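PDB 5D6A: predicted ATPase of the ABC class from Vibrio vulnificus, which probably binds and hydrolyses ATP, and is captured here with the non-hydrolysable analogue AMP-PNP. Local coordinates for residues 392-397 with 403-408; 344-349 with 563-568. All coordinates share one frame; numbering follows the deposited sequence.

Overall arrangement
Both contacts are buried, and their centres lie 20 Å apart, yet they hold different elements. Contact 1 joins helix 390-401 to the next strand in sequence, 404-408, inside the P-loop domain; its chemistry is aliphatic, supplemented by one backbone hydrogen bond. Contact 2 brings together residues 214 positions apart, from helix 339-352 of the P-loop domain and from near the end of helix 556-564 with the chain that follows in the C-terminal domain. It is polar, built on a cation-pi interaction and three bridging waters. Neither is a surface contact: the first belongs to the core beside the central sheet, the second to a hydrated seam between domains.

Contact 1. Residues 392-397 with 403-408; sequences DRIGQL and ISTIIV
Ile-394 and Thr-405 meet where helix 390-401 lies against strand 404-408, their CA atoms 7.7 Å apart. Although the CB of Ile-394 leaves the helix neither directly toward the strand nor away from it, the end of the side chain does reach it. CG1 stands opposite the backbone N (chi1 -168°) and the chain runs on fully extended (chi2 179°), which carries the tip across to the strand. From CB outward, contact grows step by step. CB itself has no close strand partner; Ile-394 CG1 comes 4.0 Å from Thr-405 OG1, a van der Waals approach to the hydroxyl. Ile-394 CD1 then lies 3.8 Å from Thr-405 CG2 and meets Ile-407 CD1 at 3.5 Å. The two isoleucines therefore touch tip to tip, whereas Thr-405 is crossed at a slant by the passing Ile-394 chain.

The second point of contact is at the other end of the segments. Leu-397 O accepts a hydrogen bond from Ile-403 N at 2.9 Å, nearly straight at the hydrogen (169°). The bond closes over the last turn of helix 390-401 and the link into the strand, where the CA atoms of Leu-397 and Ile-403 are 5.4 Å apart. The side chains add a looser apolar approach, 4.4 Å between Leu-397 CB and Ile-403 CB.

Strand 404-408 runs parallel to both of its neighbours, between 357-361 and 260-264. Ile-394 also packs on Ile-260 and Ile-407 on Leu-262, while Ile-403 and Thr-405 rest on Leu-358; the helix thus covers one face of the central sheet, as in a beta-alpha-beta crossover, and Val-408 at the strand's far end touches the bound nucleotide.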
loop_
_atom_site.group_PDB
_atom_site.type_symbol
_atom_site.label_atom_id
_atom_site.label_comp_id
_atom_site.label_asym_id
_atom_site.label_seq_id
_atom_site.Cartn_x
_atom_site.Cartn_y
_atom_site.Cartn_z
ATOM N N ASP A 392 -27.294 5.058 -12.755
ATOM C CA ASP A 392 -28.594 5.704 -12.549
ATOM C C ASP A 392 -28.470 7.094 -11.907
ATOM O O ASP A 392 -29.323 7.958 -12.119
ATOM C CB ASP A 392 -29.505 4.818 -11.683
ATOM C CG ASP A 392 -29.859 3.491 -12.352
ATOM O OD1 ASP A 392 -29.644 3.351 -13.573
ATOM O OD2 ASP A 392 -30.371 2.590 -11.652
ATOM N N ARG A 393 -27.413 7.304 -11.123
ATOM C CA ARG A 393 -27.207 8.582 -10.437
ATOM C C ARG A 393 -26.252 9.522 -11.158
ATOM O O ARG A 393 -26.405 10.739 -11.084
ATOM C CB ARG A 393 -26.677 8.345 -9.022
ATOM C CG ARG A 393 -27.622 7.586 -8.106
ATOM C CD ARG A 393 -28.927 8.337 -7.894
ATOM N NE ARG A 393 -29.754 7.708 -6.870
ATOM C CZ ARG A 393 -30.954 8.144 -6.495
ATOM N NH1 ARG A 393 -31.490 9.219 -7.065
ATOM N NH2 ARG A 393 -31.625 7.500 -5.547
ATOM N N ILE A 394 -25.268 8.962 -11.851
ATOM C CA ILE A 394 -24.267 9.769 -12.548
ATOM C C ILE A 394 -24.888 10.850 -13.432
ATOM O O ILE A 394 -24.361 11.960 -13.515
ATOM C CB ILE A 394 -23.317 8.888 -13.387
ATOM C CG1 ILE A 394 -22.113 9.706 -13.863
ATOM C CG2 ILE A 394 -24.065 8.231 -14.544
ATOM C CD1 ILE A 394 -21.124 8.905 -14.680
ATOM N N GLY A 395 -26.000 10.526 -14.089
ATOM C CA GLY A 395 -26.690 11.485 -14.944
ATOM C C GLY A 395 -27.249 12.633 -14.126
ATOM O O GLY A 395 -27.190 13.791 -14.537
ATOM N N GLN A 396 -27.784 12.301 -12.954
ATOM C CA GLN A 396 -28.357 13.295 -12.050
ATOM C C GLN A 396 -27.275 14.197 -11.450
ATOM O O GLN A 396 -27.506 15.387 -11.245
ATOM C CB GLN A 396 -29.173 12.601 -10.955
ATOM C CG GLN A 396 -30.388 11.859 -11.501
ATOM C CD GLN A 396 -31.131 11.048 -10.454
ATOM O OE1 GLN A 396 -30.578 10.683 -9.419
ATOM N NE2 GLN A 396 -32.391 10.741 -10.735
ATOM N N LEU A 397 -26.097 13.637 -11.181
ATOM C CA LEU A 397 -24.983 14.416 -10.639
ATOM C C LEU A 397 -24.622 15.563 -11.575
ATOM O O LEU A 397 -24.239 16.645 -11.137
ATOM C CB LEU A 397 -23.748 13.535 -10.433
ATOM C CG LEU A 397 -23.778 12.445 -9.361
ATOM C CD1 LEU A 397 -22.518 11.599 -9.447
ATOM C CD2 LEU A 397 -23.915 13.037 -7.966
ATOM N N ILE A 403 -21.865 18.288 -11.654
ATOM C CA ILE A 403 -20.626 17.568 -11.362
ATOM C C ILE A 403 -20.248 16.679 -12.543
ATOM O O ILE A 403 -21.003 15.784 -12.922
ATOM C CB ILE A 403 -20.759 16.699 -10.095
ATOM C CG1 ILE A 403 -20.997 17.592 -8.871
ATOM C CG2 ILE A 403 -19.503 15.853 -9.896
ATOM C CD1 ILE A 403 -21.213 16.830 -7.580
ATOM N N SER A 404 -19.076 16.929 -13.118
ATOM C CA SER A 404 -18.599 16.147 -14.256
ATOM C C SER A 404 -17.945 14.841 -13.807
ATOM O O SER A 404 -17.500 14.712 -12.666
ATOM C CB SER A 404 -17.619 16.969 -15.087
ATOM O OG SER A 404 -18.245 18.138 -15.592
ATOM N N THR A 405 -17.896 13.871 -14.714
ATOM C CA THR A 405 -17.316 12.569 -14.415
ATOM C C THR A 405 -16.610 11.994 -15.633
ATOM O O THR A 405 -17.159 11.988 -16.735
ATOM C CB THR A 405 -18.395 11.568 -13.954
ATOM O OG1 THR A 405 -19.067 12.080 -12.798
ATOM C CG2 THR A 405 -17.777 10.221 -13.613
ATOM N N ILE A 406 -15.389 11.512 -15.424
ATOM C CA ILE A 406 -14.603 10.903 -16.486
ATOM C C ILE A 406 -14.379 9.456 -16.064
ATOM O O ILE A 406 -13.876 9.200 -14.966
ATOM C CB ILE A 406 -13.266 11.633 -16.694
ATOM C CG1 ILE A 406 -13.509 13.140 -16.837
ATOM C CG2 ILE A 406 -12.545 11.080 -17.916
ATOM C CD1 ILE A 406 -12.250 13.959 -17.004
ATOM N N ILE A 407 -14.759 8.511 -16.926
ATOM C CA ILE A 407 -14.656 7.091 -16.583
ATOM C C ILE A 407 -13.954 6.231 -17.632
ATOM O O ILE A 407 -14.306 6.261 -18.812
ATOM C CB ILE A 407 -16.061 6.482 -16.365
ATOM C CG1 ILE A 407 -16.910 7.397 -15.483
ATOM C CG2 ILE A 407 -15.965 5.086 -15.757
ATOM C CD1 ILE A 407 -18.300 6.868 -15.214
ATOM N N VAL A 408 -12.963 5.462 -17.185
ATOM C CA VAL A 408 -12.265 4.519 -18.046
ATOM C C VAL A 408 -13.077 3.239 -17.954
ATOM O O VAL A 408 -13.251 2.698 -16.863
ATOM C CB VAL A 408 -10.821 4.259 -17.578
ATOM C CG1 VAL A 408 -10.213 3.085 -18.332
ATOM C CG2 VAL A 408 -9.971 5.508 -17.750
#

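Contact 2. Residues 344-349 with 563-568; sequences AAWLQE and LNRMRK
Glu-349, on helix 339-352, and Asn-564, near the end of helix 556-564, make the nearest backbone approach, 8.0 Å between their CA atoms, a spacing bridged by side chains and water.

Arg-565 reaches across to Trp-346. Its chain is stretched out as far as NE and brings NH1 over one face of the Trp-346 indole, 3.2 Å from Trp-346 CD2. The geometry meets the cation-pi criterion: Arg-565 CZ lies 4.4 Å from the centroid of the six-membered ring of Trp-346, 11° off the normal. The planes of ring and guanidinium are 69° apart, so the guanidinium presents its edge to the indole face instead of stacking flat on it. NH1 also forms a salt bridge with Glu-306.

Glu-349 and Asn-564 run against each other in opposing senses, with carboxylate and amide planes 33° apart. Glu-349 OE1 lies 3.5 Å from Asn-564 ND2, but the angle is too poor for a hydrogen bond. Water takes over: one water donates to Glu-349 OE1 at 2.6 Å and accepts from both Asn-564 ND2 and Arg-565 NH2; a second joins Glu-349 O to the same ND2, and a third donates to Glu-349 OE2 and to Asn-564 O. Glu-349 OE1 and Arg-565 NH2 are 4.3 Å apart, too far for a salt bridge, so any direct attraction is one of charge alone. The stronger polar partners are elsewhere: Arg-309 for Glu-349 OE2 and Arg-462 for Asn-564 OD1; Arg-565 NH2 also donates to Ala-561 O.

The arrangement is a water-mediated interdomain interface with a cation-pi contact at one side. It joins the C-terminal domain to a helix of the P-loop domain that, by its sequence and place before strand 357-361, probably corresponds to the one following the signature motif in ABC ATPases.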
loop_
_atom_site.group_PDB
_atom_site.type_symbol
_atom_site.label_atom_id
_atom_site.label_comp_id
_atom_site.label_asym_id
_atom_site.label_seq_id
_atom_site.Cartn_x
_atom_site.Cartn_y
_atom_site.Cartn_z
ATOM N N ALA A 344 -19.349 4.062 -2.496
ATOM C CA ALA A 344 -20.541 4.904 -2.389
ATOM C C ALA A 344 -20.288 6.010 -1.363
ATOM O O ALA A 344 -20.620 7.180 -1.587
ATOM C CB ALA A 344 -21.747 4.070 -1.982
ATOM N N ALA A 345 -19.693 5.624 -0.239
ATOM C CA ALA A 345 -19.357 6.566 0.811
ATOM C C ALA A 345 -18.390 7.606 0.269
ATOM O O ALA A 345 -18.618 8.802 0.423
ATOM C CB ALA A 345 -18.752 5.840 1.999
ATOM N N TRP A 346 -17.324 7.144 -0.386
ATOM C CA TRP A 346 -16.314 8.039 -0.959
ATOM C C TRP A 346 -17.002 9.041 -1.878
ATOM O O TRP A 346 -16.724 10.242 -1.840
ATOM C CB TRP A 346 -15.292 7.255 -1.792
ATOM C CG TRP A 346 -13.993 7.992 -2.032
ATOM C CD1 TRP A 346 -13.807 9.348 -2.089
ATOM C CD2 TRP A 346 -12.726 7.407 -2.350
ATOM N NE1 TRP A 346 -12.492 9.636 -2.353
ATOM C CE2 TRP A 346 -11.809 8.464 -2.531
ATOM C CE3 TRP A 346 -12.271 6.095 -2.470
ATOM C CZ2 TRP A 346 -10.467 8.245 -2.828
ATOM C CZ3 TRP A 346 -10.938 5.881 -2.768
ATOM C CH2 TRP A 346 -10.053 6.949 -2.945
ATOM N N LEU A 347 -17.903 8.529 -2.712
ATOM C CA LEU A 347 -18.631 9.362 -3.658
ATOM C C LEU A 347 -19.360 10.487 -2.933
ATOM O O LEU A 347 -19.143 11.664 -3.225
ATOM C CB LEU A 347 -19.607 8.509 -4.478
ATOM C CG LEU A 347 -20.490 9.223 -5.506
ATOM C CD1 LEU A 347 -19.674 10.098 -6.436
ATOM C CD2 LEU A 347 -21.283 8.203 -6.305
ATOM N N GLN A 348 -20.200 10.118 -1.971
ATOM C CA GLN A 348 -20.964 11.096 -1.206
ATOM C C GLN A 348 -20.049 12.102 -0.508
ATOM O O GLN A 348 -20.331 13.299 -0.498
ATOM C CB GLN A 348 -21.839 10.394 -0.169
ATOM C CG GLN A 348 -22.803 11.329 0.543
ATOM C CD GLN A 348 -23.813 11.958 -0.403
ATOM O OE1 GLN A 348 -24.304 11.311 -1.333
ATOM N NE2 GLN A 348 -24.140 13.219 -0.160
ATOM N N GLU A 349 -18.957 11.608 0.072
ATOM C CA GLU A 349 -17.994 12.463 0.766
ATOM C C GLU A 349 -17.398 13.512 -0.162
ATOM O O GLU A 349 -17.133 14.638 0.256
ATOM C CB GLU A 349 -16.877 11.621 1.387
ATOM C CG GLU A 349 -17.330 10.769 2.566
ATOM C CD GLU A 349 -16.291 9.744 3.008
ATOM O OE1 GLU A 349 -15.344 9.462 2.241
ATOM O OE2 GLU A 349 -16.434 9.201 4.124
ATOM N N LEU A 563 -9.428 12.839 6.949
ATOM C CA LEU A 563 -10.203 12.932 8.177
ATOM C C LEU A 563 -11.378 11.947 8.169
ATOM O O LEU A 563 -11.751 11.417 9.216
ATOM C CB LEU A 563 -10.678 14.376 8.355
ATOM C CG LEU A 563 -11.186 14.851 9.712
ATOM C CD1 LEU A 563 -10.185 14.561 10.822
ATOM C CD2 LEU A 563 -11.465 16.345 9.626
ATOM N N ASN A 564 -11.944 11.697 6.988
ATOM C CA ASN A 564 -13.050 10.745 6.832
ATOM C C ASN A 564 -12.603 9.314 7.098
ATOM O O ASN A 564 -13.433 8.441 7.343
ATOM C CB ASN A 564 -13.634 10.809 5.413
ATOM C CG ASN A 564 -14.343 12.117 5.119
ATOM O OD1 ASN A 564 -14.773 12.824 6.024
ATOM N ND2 ASN A 564 -14.486 12.432 3.838
ATOM N N ARG A 565 -11.292 9.083 7.027
ATOM C CA ARG A 565 -10.715 7.752 7.243
ATOM C C ARG A 565 -10.044 7.589 8.602
ATOM O O ARG A 565 -9.499 6.523 8.894
ATOM C CB ARG A 565 -9.727 7.432 6.122
ATOM C CG ARG A 565 -10.418 7.253 4.784
ATOM C CD ARG A 565 -9.454 7.253 3.611
ATOM N NE ARG A 565 -10.168 6.954 2.375
ATOM C CZ ARG A 565 -10.919 7.827 1.705
ATOM N NH1 ARG A 565 -11.534 7.445 0.595
ATOM N NH2 ARG A 565 -11.070 9.073 2.139
HETATM N N MSE A 566 -10.080 8.635 9.427
HETATM C CA MSE A 566 -9.511 8.564 10.775
HETATM C C MSE A 566 -10.574 7.921 11.622
HETATM O O MSE A 566 -11.695 8.420 11.713
HETATM C CB MSE A 566 -9.124 9.944 11.290
HETATM C CG MSE A 566 -7.919 9.858 12.216
HETATM SE SE MSE A 566 -8.493 10.136 14.074
HETATM C CE MSE A 566 -8.831 12.071 13.944
ATOM N N ARG A 567 -10.216 6.813 12.260
ATOM C CA ARG A 567 -11.167 6.005 13.037
ATOM C C ARG A 567 -11.754 6.632 14.308
ATOM O O ARG A 567 -12.759 6.139 14.826
ATOM C CB ARG A 567 -10.525 4.650 13.345
ATOM C CG ARG A 567 -10.141 3.917 12.068
ATOM C CD ARG A 567 -9.418 2.608 12.303
ATOM N NE ARG A 567 -9.170 1.925 11.033
ATOM C CZ ARG A 567 -10.045 1.132 10.411
ATOM N NH1 ARG A 567 -11.250 0.904 10.930
ATOM N NH2 ARG A 567 -9.715 0.562 9.258
ATOM N N LYS A 568 -11.148 7.711 14.799
ATOM C CA LYS A 568 -11.641 8.381 16.009
ATOM C C LYS A 568 -12.450 9.643 15.697
ATOM O O LYS A 568 -13.137 10.168 16.572
ATOM C CB LYS A 568 -10.477 8.758 16.927
ATOM C CG LYS A 568 -9.626 7.593 17.410
ATOM C CD LYS A 568 -10.395 6.653 18.319
ATOM C CE LYS A 568 -9.480 5.571 18.871
ATOM N NZ LYS A 568 -10.199 4.632 19.770
HETATM O O HOH W 1 -15.562 14.817 2.728
HETATM O O HOH W 2 -13.352 10.848 1.297
HETATM O O HOH W 3 -16.401 8.977 7.141
#